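Local structure of MdcE (Pseudomonas aeruginosa, 5VIP) at residues 58-63 / 108-113; 71-76 / 120-125; 79-84 / 128-133; 146-151 / 167-172. The protein probably serves as the gamma subunit of a biotin-independent malonate decarboxylase, helping to decarboxylate malonate carried on an acyl carrier protein. All blocks are in the same frame, centred on the assembly; numbering follows the deposited sequence.

Interaction 1: residues 58-63 / 108-113; sequences VRFLAV and LAIVDV
Ile-110 O is held by two groups, the NE2 of His-164 and a water 2.7 Å from Ile-110 O that links it to Val-63 on the neighbouring parallel strand. The same water donates to Val-63 O over 2.8 Å. It also accepts the N-H of Asp-112, so all three backbone groups are served where direct pairing gives out. A second water lies between Val-63 O and Asp-112 O. Before that point the strands pair directly: Leu-108 N donates to Arg-59 O over 2.8 Å in an almost perfectly straight bond (179° at the hydrogen). Leu-61 pairs on both sides of the next position, giving its N-H to Leu-108 O and taking that of Ile-110 on its own carbonyl.

Leu-108 makes the main side-chain contact. With CG turned to stand beside its backbone N (chi1 -51°), its CD1 reaches over one face of the Phe-60 ring, 3.9 Å from the ring centroid and displaced toward the rim, a CH-pi contact. The same methyl lies 3.7 Å from Val-58 CB, and Ile-110 CD1 approaches the ring obliquely near Phe-60 CD1. At the far end Val-63 CB meets Val-113 CG1 at 3.7 Å, the two side chains crossing at about a right angle.

The pair closes a beta-alpha-beta crossover within a crotonase-like core. Helix 81-97, which connects the strands, packs through Leu-87 and Val-91 on the side of Leu-61, while helix 24-33 packs on Phe-60. Strand 46-53 continues the sheet beyond 58-63, and 148-152 does so beyond 108-113.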
loop_
_atom_site.group_PDB
_atom_site.type_symbol
_atom_site.label_atom_id
_atom_site.label_comp_id
_atom_site.label_asym_id
_atom_site.label_seq_id
_atom_site.Cartn_x
_atom_site.Cartn_y
_atom_site.Cartn_z
ATOM N N VAL A 58 -1.461 4.946 24.243
ATOM C CA VAL A 58 -1.066 4.194 23.050
ATOM C C VAL A 58 -1.979 2.996 22.795
ATOM O O VAL A 58 -2.625 2.482 23.710
ATOM C CB VAL A 58 0.401 3.680 23.135
ATOM C CG1 VAL A 58 1.346 4.789 23.556
ATOM C CG2 VAL A 58 0.519 2.505 24.082
ATOM N N ARG A 59 -2.032 2.555 21.542
ATOM C CA ARG A 59 -2.704 1.312 21.198
ATOM C C ARG A 59 -1.729 0.429 20.425
ATOM O O ARG A 59 -1.175 0.850 19.404
ATOM C CB ARG A 59 -3.982 1.584 20.388
ATOM C CG ARG A 59 -4.605 0.350 19.737
ATOM C CD ARG A 59 -5.992 0.677 19.159
ATOM N NE ARG A 59 -6.996 0.796 20.217
ATOM C CZ ARG A 59 -8.314 0.708 20.036
ATOM N NH1 ARG A 59 -8.820 0.510 18.820
ATOM N NH2 ARG A 59 -9.132 0.812 21.080
ATOM N N PHE A 60 -1.494 -0.776 20.940
ATOM C CA PHE A 60 -0.644 -1.766 20.279
ATOM C C PHE A 60 -1.468 -2.578 19.280
ATOM O O PHE A 60 -2.594 -2.975 19.571
ATOM C CB PHE A 60 -0.001 -2.725 21.297
ATOM C CG PHE A 60 1.014 -2.080 22.216
ATOM C CD1 PHE A 60 2.357 -2.023 21.865
ATOM C CD2 PHE A 60 0.627 -1.562 23.446
ATOM C CE1 PHE A 60 3.294 -1.448 22.715
ATOM C CE2 PHE A 60 1.559 -0.982 24.300
ATOM C CZ PHE A 60 2.891 -0.927 23.933
ATOM N N LEU A 61 -0.899 -2.848 18.110
ATOM C CA LEU A 61 -1.572 -3.683 17.124
ATOM C C LEU A 61 -0.591 -4.667 16.543
ATOM O O LEU A 61 0.490 -4.290 16.124
ATOM C CB LEU A 61 -2.180 -2.849 15.985
ATOM C CG LEU A 61 -3.200 -1.781 16.354
ATOM C CD1 LEU A 61 -2.542 -0.414 16.305
ATOM C CD2 LEU A 61 -4.373 -1.848 15.397
ATOM N N ALA A 62 -0.992 -5.925 16.492
ATOM C CA ALA A 62 -0.164 -6.960 15.918
ATOM C C ALA A 62 -1.025 -7.951 15.155
ATOM O O ALA A 62 -2.097 -8.357 15.620
ATOM C CB ALA A 62 0.639 -7.684 17.018
ATOM N N VAL A 63 -0.550 -8.339 13.981
ATOM C CA VAL A 63 -1.102 -9.490 13.295
ATOM C C VAL A 63 -0.331 -10.725 13.754
ATOM O O VAL A 63 0.899 -10.701 13.807
ATOM C CB VAL A 63 -1.004 -9.332 11.784
ATOM C CG1 VAL A 63 -1.567 -10.567 11.087
ATOM C CG2 VAL A 63 -1.744 -8.069 11.348
ATOM N N LEU A 108 0.956 1.788 17.769
ATOM C CA LEU A 108 2.217 1.064 17.776
ATOM C C LEU A 108 2.035 -0.262 17.062
ATOM O O LEU A 108 1.467 -1.211 17.621
ATOM C CB LEU A 108 2.705 0.843 19.214
ATOM C CG LEU A 108 2.718 2.130 20.052
ATOM C CD1 LEU A 108 3.148 1.869 21.505
ATOM C CD2 LEU A 108 3.631 3.165 19.413
ATOM N N ALA A 109 2.486 -0.321 15.813
ATOM C CA ALA A 109 2.325 -1.530 15.031
ATOM C C ALA A 109 3.507 -2.450 15.273
ATOM O O ALA A 109 4.647 -2.110 14.973
ATOM C CB ALA A 109 2.184 -1.211 13.536
ATOM N N ILE A 110 3.225 -3.618 15.833
ATOM C CA ILE A 110 4.237 -4.629 16.002
ATOM C C ILE A 110 4.193 -5.529 14.784
ATOM O O ILE A 110 3.192 -6.204 14.524
ATOM C CB ILE A 110 4.017 -5.447 17.284
ATOM C CG1 ILE A 110 4.054 -4.519 18.500
ATOM C CG2 ILE A 110 5.048 -6.547 17.378
ATOM C CD1 ILE A 110 3.615 -5.188 19.798
ATOM N N VAL A 111 5.281 -5.533 14.029
ATOM C CA VAL A 111 5.252 -6.122 12.704
ATOM C C VAL A 111 6.027 -7.435 12.629
ATOM O O VAL A 111 7.244 -7.463 12.782
ATOM C CB VAL A 111 5.816 -5.137 11.652
ATOM C CG1 VAL A 111 5.773 -5.765 10.264
ATOM C CG2 VAL A 111 5.028 -3.813 11.665
ATOM N N ASP A 112 5.303 -8.521 12.394
ATOM C CA ASP A 112 5.915 -9.801 12.081
ATOM C C ASP A 112 4.932 -10.573 11.221
ATOM O O ASP A 112 4.142 -11.382 11.725
ATOM C CB ASP A 112 6.284 -10.582 13.355
ATOM C CG ASP A 112 6.811 -11.981 13.050
ATOM O OD1 ASP A 112 7.449 -12.183 11.982
ATOM O OD2 ASP A 112 6.574 -12.889 13.881
ATOM N N VAL A 113 4.967 -10.294 9.919
ATOM C CA VAL A 113 4.004 -10.856 8.978
ATOM C C VAL A 113 4.737 -11.442 7.782
ATOM O O VAL A 113 5.556 -10.768 7.145
ATOM C CB VAL A 113 2.990 -9.787 8.508
ATOM C CG1 VAL A 113 2.006 -9.479 9.619
ATOM C CG2 VAL A 113 3.725 -8.520 8.075
HETATM O O HOH W 1 3.355 -12.142 14.510
HETATM O O HOH W 2 2.445 -8.401 13.142
#

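Interaction 2: residues 71-76 / 120-125; sequences FPRARQ and RREEAL
Phe-71 and Arg-121 meet where a type I beta turn, spanning Phe-71 to Ala-74, leans on the short helix 120-124. The first shell consists of van der Waals contacts, and no hydrogen bond passes between the two segments. Phe-71 CE1 touches Leu-125 CD1 at 3.9 Å. The guanidinium of Arg-121 draws up obliquely to the ring, its plane 45° from that of the phenyl group, and its NH2 comes within 3.2 Å of Pro-72 CD, a tight fit at an exposed border. A bend at chi3 (55°) swings the arginine's head over the turn instead of letting the chain run straight out.

Glu-122 fills the more buried half. Its OE2 lies 3.6 Å from Phe-71 CB and 3.7 Å from Arg-73 CB, so that the carboxylate rests among methylene groups, while a bend at chi2 (70°) carries it toward the turn. Arg-73 forms no salt bridge with it: Arg-73 NE is 5.9 Å from Glu-122 OE1, and the arginine chain leads off toward Tyr-118 O, to which it makes a weak hydrogen bond.

Farther out, Leu-81 and Leu-82 of helix 81-97 pack on the Phe-71 ring, and Leu-81 also reaches Leu-125. On another side of the short helix, Arg-120 forms a salt bridge with an acidic residue of the other protein chain, and Glu-123 is bound to backbone groups of that chain, which ties this corner to the subunit interface. Within the turn itself, Ala-74 N donates to Phe-71 O at 2.8 Å.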
loop_
_atom_site.group_PDB
_atom_site.type_symbol
_atom_site.label_atom_id
_atom_site.label_comp_id
_atom_site.label_asym_id
_atom_site.label_seq_id
_atom_site.Cartn_x
_atom_site.Cartn_y
_atom_site.Cartn_z
ATOM N N PHE A 71 -10.467 -18.500 7.089
ATOM C CA PHE A 71 -9.869 -18.614 5.764
ATOM C C PHE A 71 -8.619 -19.485 5.791
ATOM O O PHE A 71 -7.601 -19.109 6.382
ATOM C CB PHE A 71 -9.559 -17.218 5.206
ATOM C CG PHE A 71 -10.793 -16.458 4.833
ATOM C CD1 PHE A 71 -11.380 -16.644 3.595
ATOM C CD2 PHE A 71 -11.402 -15.601 5.739
ATOM C CE1 PHE A 71 -12.531 -15.965 3.241
ATOM C CE2 PHE A 71 -12.564 -14.924 5.395
ATOM C CZ PHE A 71 -13.126 -15.108 4.140
ATOM N N PRO A 72 -8.691 -20.656 5.142
ATOM C CA PRO A 72 -7.617 -21.656 5.207
ATOM C C PRO A 72 -6.283 -21.091 4.737
ATOM O O PRO A 72 -5.241 -21.464 5.269
ATOM C CB PRO A 72 -8.102 -22.767 4.269
ATOM C CG PRO A 72 -9.564 -22.555 4.134
ATOM C CD PRO A 72 -9.794 -21.086 4.269
ATOM N N ARG A 73 -6.318 -20.173 3.776
ATOM C CA ARG A 73 -5.084 -19.605 3.245
ATOM C C ARG A 73 -4.451 -18.569 4.192
ATOM O O ARG A 73 -3.375 -18.021 3.916
ATOM C CB ARG A 73 -5.344 -18.992 1.865
ATOM C CG ARG A 73 -5.658 -20.031 0.775
ATOM C CD ARG A 73 -4.562 -21.102 0.656
ATOM N NE ARG A 73 -3.215 -20.529 0.668
ATOM C CZ ARG A 73 -2.086 -21.232 0.721
ATOM N NH1 ARG A 73 -2.117 -22.561 0.768
ATOM N NH2 ARG A 73 -0.916 -20.602 0.738
ATOM N N ALA A 74 -5.105 -18.316 5.321
ATOM C CA ALA A 74 -4.582 -17.343 6.275
ATOM C C ALA A 74 -4.376 -17.956 7.659
ATOM O O ALA A 74 -4.725 -17.344 8.667
ATOM C CB ALA A 74 -5.516 -16.144 6.365
ATOM N N ARG A 75 -3.805 -19.153 7.721
ATOM C CA ARG A 75 -3.680 -19.830 9.017
ATOM C C ARG A 75 -2.256 -19.893 9.539
ATOM O O ARG A 75 -1.968 -20.613 10.495
ATOM C CB ARG A 75 -4.263 -21.240 8.924
ATOM C CG ARG A 75 -5.770 -21.219 8.934
ATOM C CD ARG A 75 -6.392 -22.565 8.652
ATOM N NE ARG A 75 -7.846 -22.445 8.664
ATOM C CZ ARG A 75 -8.685 -23.381 8.240
ATOM N NH1 ARG A 75 -8.217 -24.526 7.760
ATOM N NH2 ARG A 75 -9.992 -23.165 8.291
ATOM N N GLN A 76 -1.360 -19.137 8.920
ATOM C CA GLN A 76 0.027 -19.127 9.352
ATOM C C GLN A 76 0.565 -17.708 9.516
ATOM O O GLN A 76 1.739 -17.455 9.278
ATOM C CB GLN A 76 0.887 -19.914 8.362
ATOM C CG GLN A 76 0.392 -21.339 8.157
ATOM C CD GLN A 76 1.464 -22.265 7.648
ATOM O OE1 GLN A 76 1.835 -22.222 6.477
ATOM N NE2 GLN A 76 1.985 -23.102 8.534
ATOM N N ARG A 120 -7.549 -18.159 -4.110
ATOM C CA ARG A 120 -8.551 -17.772 -5.092
ATOM C C ARG A 120 -9.763 -17.143 -4.413
ATOM O O ARG A 120 -10.382 -16.241 -4.961
ATOM C CB ARG A 120 -8.962 -18.979 -5.945
ATOM C CG ARG A 120 -7.853 -19.420 -6.893
ATOM C CD ARG A 120 -8.071 -20.818 -7.479
ATOM N NE ARG A 120 -6.911 -21.226 -8.271
ATOM C CZ ARG A 120 -5.794 -21.745 -7.760
ATOM N NH1 ARG A 120 -5.676 -21.931 -6.451
ATOM N NH2 ARG A 120 -4.786 -22.076 -8.558
ATOM N N ARG A 121 -10.093 -17.591 -3.209
ATOM C CA ARG A 121 -11.183 -16.948 -2.487
ATOM C C ARG A 121 -10.782 -15.535 -2.061
ATOM O O ARG A 121 -11.593 -14.603 -2.125
ATOM C CB ARG A 121 -11.599 -17.781 -1.280
ATOM C CG ARG A 121 -12.853 -18.589 -1.559
ATOM C CD ARG A 121 -12.923 -19.830 -0.706
ATOM N NE ARG A 121 -12.816 -19.527 0.714
ATOM C CZ ARG A 121 -12.551 -20.437 1.643
ATOM N NH1 ARG A 121 -12.357 -21.704 1.291
ATOM N NH2 ARG A 121 -12.480 -20.080 2.920
ATOM N N GLU A 122 -9.529 -15.380 -1.641
ATOM C CA GLU A 122 -9.007 -14.067 -1.278
ATOM C C GLU A 122 -9.103 -13.102 -2.463
ATOM O O GLU A 122 -9.601 -11.991 -2.312
ATOM C CB GLU A 122 -7.560 -14.176 -0.786
ATOM C CG GLU A 122 -7.408 -14.644 0.666
ATOM C CD GLU A 122 -7.770 -16.119 0.872
ATOM O OE1 GLU A 122 -7.773 -16.884 -0.115
ATOM O OE2 GLU A 122 -8.046 -16.505 2.029
ATOM N N GLU A 123 -8.661 -13.526 -3.646
ATOM C CA GLU A 123 -8.763 -12.657 -4.822
ATOM C C GLU A 123 -10.214 -12.358 -5.197
ATOM O O GLU A 123 -10.557 -11.213 -5.478
ATOM C CB GLU A 123 -8.047 -13.267 -6.035
ATOM C CG GLU A 123 -6.544 -13.289 -5.919
ATOM C CD GLU A 123 -5.935 -11.911 -5.656
ATOM O OE1 GLU A 123 -6.496 -10.883 -6.116
ATOM O OE2 GLU A 123 -4.883 -11.863 -4.992
ATOM N N ALA A 124 -11.064 -13.387 -5.209
ATOM C CA ALA A 124 -12.460 -13.205 -5.591
ATOM C C ALA A 124 -13.167 -12.217 -4.675
ATOM O O ALA A 124 -14.015 -11.436 -5.123
ATOM C CB ALA A 124 -13.195 -14.544 -5.584
ATOM N N LEU A 125 -12.819 -12.256 -3.387
ATOM C CA LEU A 125 -13.474 -11.412 -2.396
ATOM C C LEU A 125 -12.748 -10.081 -2.190
ATOM O O LEU A 125 -13.101 -9.316 -1.301
ATOM C CB LEU A 125 -13.588 -12.149 -1.064
ATOM C CG LEU A 125 -14.471 -13.401 -1.041
ATOM C CD1 LEU A 125 -14.321 -14.116 0.291
ATOM C CD2 LEU A 125 -15.908 -13.034 -1.273
#

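Interaction 3: residues 79-84 / 128-133; sequences VGLLEG and HQALAG
Gly-84 and Leu-131 bring helices 81-97 and 127-143 into close contact, their CA atoms 4.6 Å apart. With no side chain on Gly-84, backbone packs directly on backbone, and Gly-84 C lies 3.5 Å from Ala-130 O. This is the tight part. Beside it Val-79 CG1 fits against Leu-131 CD1 at 3.8 Å, the two side chains crossing at a slant. Val-79 places CG1 there by setting it opposite its own backbone N (chi1 173°).

The packing is looser toward Leu-81, whose CD2 stands 4.3 Å from Ala-130 CB. Gln-129, on the flank of helix 127-143 against Trp-85, hydrogen-bonds to the other protein chain.

Gly-80 is the N-cap of helix 81-97. Its N donates to Glu-83 OE1 at 2.8 Å, a bent bond (135° at the hydrogen) to the anti lone pair; this is the Glu-to-N-cap bond of a capping box, without the reciprocal one. The other oxygen, OE2, is held by Ser-45 and Asn-69, so the carboxylate is fixed from both ends. Between the segments themselves there is no hydrogen bond: their fit depends on small residues and apolar shape.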
loop_
_atom_site.group_PDB
_atom_site.type_symbol
_atom_site.label_atom_id
_atom_site.label_comp_id
_atom_site.label_asym_id
_atom_site.label_seq_id
_atom_site.Cartn_x
_atom_site.Cartn_y
_atom_site.Cartn_z
ATOM N N VAL A 79 -1.460 -11.771 6.319
ATOM C CA VAL A 79 -2.486 -10.736 6.328
ATOM C C VAL A 79 -3.486 -11.065 5.224
ATOM O O VAL A 79 -3.214 -10.856 4.045
ATOM C CB VAL A 79 -1.892 -9.335 6.142
ATOM C CG1 VAL A 79 -3.001 -8.300 5.992
ATOM C CG2 VAL A 79 -1.012 -8.991 7.338
ATOM N N GLY A 80 -4.624 -11.623 5.618
ATOM C CA GLY A 80 -5.680 -11.975 4.686
ATOM C C GLY A 80 -6.867 -11.036 4.827
ATOM O O GLY A 80 -6.717 -9.901 5.277
ATOM N N LEU A 81 -8.046 -11.512 4.446
ATOM C CA LEU A 81 -9.246 -10.677 4.395
ATOM C C LEU A 81 -9.655 -10.137 5.760
ATOM O O LEU A 81 -9.980 -8.952 5.903
ATOM C CB LEU A 81 -10.403 -11.473 3.787
ATOM C CG LEU A 81 -10.219 -11.796 2.306
ATOM C CD1 LEU A 81 -11.019 -13.023 1.929
ATOM C CD2 LEU A 81 -10.652 -10.595 1.457
ATOM N N LEU A 82 -9.655 -11.006 6.766
ATOM C CA LEU A 82 -10.126 -10.605 8.080
ATOM C C LEU A 82 -9.111 -9.698 8.749
ATOM O O LEU A 82 -9.472 -8.810 9.515
ATOM C CB LEU A 82 -10.403 -11.829 8.955
ATOM C CG LEU A 82 -11.500 -12.734 8.388
ATOM C CD1 LEU A 82 -11.654 -13.988 9.231
ATOM C CD2 LEU A 82 -12.819 -11.970 8.313
ATOM N N GLU A 83 -7.839 -9.920 8.443
ATOM C CA GLU A 83 -6.769 -9.158 9.064
ATOM C C GLU A 83 -6.737 -7.744 8.511
ATOM O O GLU A 83 -6.606 -6.790 9.267
ATOM C CB GLU A 83 -5.415 -9.844 8.859
ATOM C CG GLU A 83 -5.303 -11.203 9.559
ATOM C CD GLU A 83 -6.231 -12.257 8.957
ATOM O OE1 GLU A 83 -6.277 -12.367 7.708
ATOM O OE2 GLU A 83 -6.922 -12.963 9.735
ATOM N N GLY A 84 -6.861 -7.624 7.189
ATOM C CA GLY A 84 -6.954 -6.329 6.540
ATOM C C GLY A 84 -8.135 -5.520 7.042
ATOM O O GLY A 84 -7.974 -4.392 7.511
ATOM N N HIS A 128 -7.143 -7.273 -2.155
ATOM C CA HIS A 128 -6.482 -5.985 -2.399
ATOM C C HIS A 128 -7.265 -4.824 -1.748
ATOM O O HIS A 128 -6.668 -3.836 -1.298
ATOM C CB HIS A 128 -6.311 -5.728 -3.902
ATOM C CG HIS A 128 -7.584 -5.333 -4.591
ATOM N ND1 HIS A 128 -8.547 -6.247 -4.960
ATOM C CD2 HIS A 128 -8.062 -4.114 -4.944
ATOM C CE1 HIS A 128 -9.564 -5.609 -5.521
ATOM N NE2 HIS A 128 -9.295 -4.313 -5.521
ATOM N N GLN A 129 -8.592 -4.949 -1.692
ATOM C CA GLN A 129 -9.439 -3.889 -1.147
ATOM C C GLN A 129 -9.387 -3.903 0.377
ATOM O O GLN A 129 -9.408 -2.856 1.031
ATOM C CB GLN A 129 -10.890 -4.052 -1.636
ATOM C CG GLN A 129 -11.830 -2.931 -1.204
ATOM C CD GLN A 129 -11.424 -1.581 -1.792
ATOM O OE1 GLN A 129 -11.691 -1.288 -2.958
ATOM N NE2 GLN A 129 -10.758 -0.766 -0.985
ATOM N N ALA A 130 -9.329 -5.107 0.933
ATOM C CA ALA A 130 -9.214 -5.281 2.377
ATOM C C ALA A 130 -7.917 -4.671 2.885
ATOM O O ALA A 130 -7.904 -3.967 3.895
ATOM C CB ALA A 130 -9.286 -6.762 2.742
ATOM N N LEU A 131 -6.820 -4.934 2.179
ATOM C CA LEU A 131 -5.534 -4.367 2.587
ATOM C C LEU A 131 -5.536 -2.856 2.354
ATOM O O LEU A 131 -4.945 -2.113 3.127
ATOM C CB LEU A 131 -4.374 -5.037 1.850
ATOM C CG LEU A 131 -3.819 -6.284 2.566
ATOM C CD1 LEU A 131 -4.918 -7.296 2.885
ATOM C CD2 LEU A 131 -2.717 -6.924 1.731
ATOM N N ALA A 132 -6.218 -2.401 1.301
ATOM C CA ALA A 132 -6.379 -0.965 1.092
ATOM C C ALA A 132 -7.122 -0.317 2.261
ATOM O O ALA A 132 -6.814 0.812 2.652
ATOM C CB ALA A 132 -7.115 -0.691 -0.207
ATOM N N GLY A 133 -8.127 -1.012 2.788
ATOM C CA GLY A 133 -8.839 -0.540 3.968
ATOM C C GLY A 133 -7.900 -0.289 5.146
ATOM O O GLY A 133 -8.013 0.722 5.851
#

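Interaction 4: residues 146-151 / 167-172; sequences HPLIGL and QANRLI
Two side-chain torsions of Asn-169 set up the junction with Leu-148: chi1 of -61° lays CG beside the residue's own backbone N, and chi2 of 91° turns the amide so that OD1 faces Leu-148 N. Asn-169 OD1 accepts from Leu-148 N at 2.8 Å, the donor tilted 19° from the carbonyl plane. An amide side chain thus stands in for a backbone acceptor where two parallel strands of the crotonase-like sheet begin to pair. Beyond it the backbones take over, weakly at first from Arg-170 N to Leu-148 O (3.3 Å), then firmly from Gly-150 N to Arg-170 O and from Ile-172 N to Gly-150 O, both 2.9 Å.

On one face Ile-149 and Ile-172 run alongside one another in the same direction, with CG2 of the first 4.0 Å from CD1 of the second. The Leu-151 side chain slants across that of Ile-172, Leu-151 CD1 to Ile-172 CG2 being 3.8 Å. Helix 237-254 packs on this face through Ile-254, and its Asp-253 forms a salt bridge with Arg-170; on the other face helix 127-143 meets Leu-148. There Gly-150 leaves room for its neighbours: Ala-168 CB sits 3.5 Å from Gly-150 N, and Leu-171 CD2 comes within 4.0 Å of Gly-150 CA.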
loop_
_atom_site.group_PDB
_atom_site.type_symbol
_atom_site.label_atom_id
_atom_site.label_comp_id
_atom_site.label_asym_id
_atom_site.label_seq_id
_atom_site.Cartn_x
_atom_site.Cartn_y
_atom_site.Cartn_z
ATOM N N HIS A 146 -2.380 11.179 14.883
ATOM C CA HIS A 146 -1.952 10.033 15.682
ATOM C C HIS A 146 -0.507 9.686 15.365
ATOM O O HIS A 146 -0.158 9.485 14.200
ATOM C CB HIS A 146 -2.836 8.815 15.432
ATOM C CG HIS A 146 -4.237 8.972 15.932
ATOM N ND1 HIS A 146 -4.662 8.438 17.130
ATOM C CD2 HIS A 146 -5.313 9.596 15.393
ATOM C CE1 HIS A 146 -5.941 8.728 17.308
ATOM N NE2 HIS A 146 -6.359 9.426 16.267
ATOM N N PRO A 147 0.356 9.630 16.396
ATOM C CA PRO A 147 1.701 9.135 16.109
ATOM C C PRO A 147 1.636 7.654 15.764
ATOM O O PRO A 147 1.070 6.873 16.531
ATOM C CB PRO A 147 2.463 9.379 17.420
ATOM C CG PRO A 147 1.657 10.438 18.142
ATOM C CD PRO A 147 0.233 10.162 17.765
ATOM N N LEU A 148 2.178 7.282 14.609
ATOM C CA LEU A 148 2.290 5.876 14.234
ATOM C C LEU A 148 3.731 5.448 14.268
ATOM O O LEU A 148 4.586 6.077 13.636
ATOM C CB LEU A 148 1.763 5.607 12.827
ATOM C CG LEU A 148 0.294 5.373 12.546
ATOM C CD1 LEU A 148 -0.512 6.601 12.953
ATOM C CD2 LEU A 148 0.168 5.107 11.044
ATOM N N ILE A 149 3.992 4.361 14.975
ATOM C CA ILE A 149 5.325 3.789 15.028
ATOM C C ILE A 149 5.255 2.341 14.616
ATOM O O ILE A 149 4.443 1.567 15.150
ATOM C CB ILE A 149 5.950 3.900 16.451
ATOM C CG1 ILE A 149 6.037 5.369 16.879
ATOM C CG2 ILE A 149 7.318 3.278 16.470
ATOM C CD1 ILE A 149 6.254 5.570 18.363
ATOM N N GLY A 150 6.111 1.964 13.669
ATOM C CA GLY A 150 6.186 0.579 13.244
ATOM C C GLY A 150 7.384 -0.111 13.884
ATOM O O GLY A 150 8.520 0.313 13.681
ATOM N N LEU A 151 7.137 -1.177 14.644
ATOM C CA LEU A 151 8.228 -1.915 15.272
ATOM C C LEU A 151 8.428 -3.252 14.574
ATOM O O LEU A 151 7.592 -4.144 14.670
ATOM C CB LEU A 151 7.947 -2.124 16.762
ATOM C CG LEU A 151 9.033 -2.919 17.491
ATOM C CD1 LEU A 151 10.339 -2.129 17.520
ATOM C CD2 LEU A 151 8.590 -3.296 18.901
ATOM N N GLN A 167 2.846 2.606 6.826
ATOM C CA GLN A 167 2.371 3.988 6.880
ATOM C C GLN A 167 2.900 4.759 8.095
ATOM O O GLN A 167 2.475 5.880 8.348
ATOM C CB GLN A 167 0.840 4.027 6.880
ATOM C CG GLN A 167 0.221 3.758 5.519
ATOM C CD GLN A 167 0.714 4.737 4.450
ATOM O OE1 GLN A 167 0.629 5.948 4.622
ATOM N NE2 GLN A 167 1.237 4.205 3.348
ATOM N N ALA A 168 3.826 4.167 8.841
ATOM C CA ALA A 168 4.282 4.763 10.106
ATOM C C ALA A 168 5.025 6.097 9.930
ATOM O O ALA A 168 5.728 6.305 8.937
ATOM C CB ALA A 168 5.184 3.765 10.855
ATOM N N ASN A 169 4.853 6.996 10.896
ATOM C CA ASN A 169 5.722 8.173 11.032
ATOM C C ASN A 169 7.190 7.781 11.230
ATOM O O ASN A 169 8.091 8.454 10.746
ATOM C CB ASN A 169 5.306 9.042 12.219
ATOM C CG ASN A 169 3.904 9.587 12.097
ATOM O OD1 ASN A 169 2.946 8.968 12.557
ATOM N ND2 ASN A 169 3.778 10.769 11.511
ATOM N N ARG A 170 7.423 6.715 11.984
ATOM C CA ARG A 170 8.784 6.261 12.283
ATOM C C ARG A 170 8.847 4.747 12.278
ATOM O O ARG A 170 7.959 4.085 12.813
ATOM C CB ARG A 170 9.263 6.780 13.640
ATOM C CG ARG A 170 9.213 8.284 13.814
ATOM C CD ARG A 170 10.342 8.999 13.092
ATOM N NE ARG A 170 10.325 10.404 13.476
ATOM C CZ ARG A 170 9.470 11.299 12.988
ATOM N NH1 ARG A 170 8.571 10.946 12.074
ATOM N NH2 ARG A 170 9.508 12.550 13.415
ATOM N N LEU A 171 9.890 4.208 11.648
ATOM C CA LEU A 171 10.113 2.772 11.610
ATOM C C LEU A 171 11.324 2.402 12.460
ATOM O O LEU A 171 12.414 2.953 12.279
ATOM C CB LEU A 171 10.325 2.286 10.176
ATOM C CG LEU A 171 9.119 2.310 9.229
ATOM C CD1 LEU A 171 9.566 1.888 7.847
ATOM C CD2 LEU A 171 8.008 1.394 9.734
ATOM N N ILE A 172 11.117 1.474 13.386
ATOM C CA ILE A 172 12.197 0.939 14.218
ATOM C C ILE A 172 12.295 -0.555 13.995
ATOM O O ILE A 172 11.286 -1.255 14.054
ATOM C CB ILE A 172 11.954 1.221 15.717
ATOM C CG1 ILE A 172 11.947 2.729 15.975
ATOM C CG2 ILE A 172 12.989 0.485 16.599
ATOM C CD1 ILE A 172 11.262 3.122 17.287
HETATM O O HOH W 3 1.064 11.833 12.800
#

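Overall arrangement
From the N terminus, strand 56-63 opens interaction 1, the turn at 71-76 opens interaction 2, and the start of helix 81-97 opens interaction 3. They close in the same order, at 108-113, 120-125 and 128-133, so the three loops cross rather than nest. Interaction 4 follows in series, its strands closing a short loop of their own. Val-79 packs on Val-113 and thereby joins interactions 1 and 3, while Leu-81 joins 3 to 2 through Phe-71 and Leu-125. Strands 106-113 and 148-152 are sheet neighbours, which unites interactions 1 and 4. Sheet, flanking helices and a peripheral corner are thus tied together, interaction 2 lying about 28 Å from interaction 4, centre to centre.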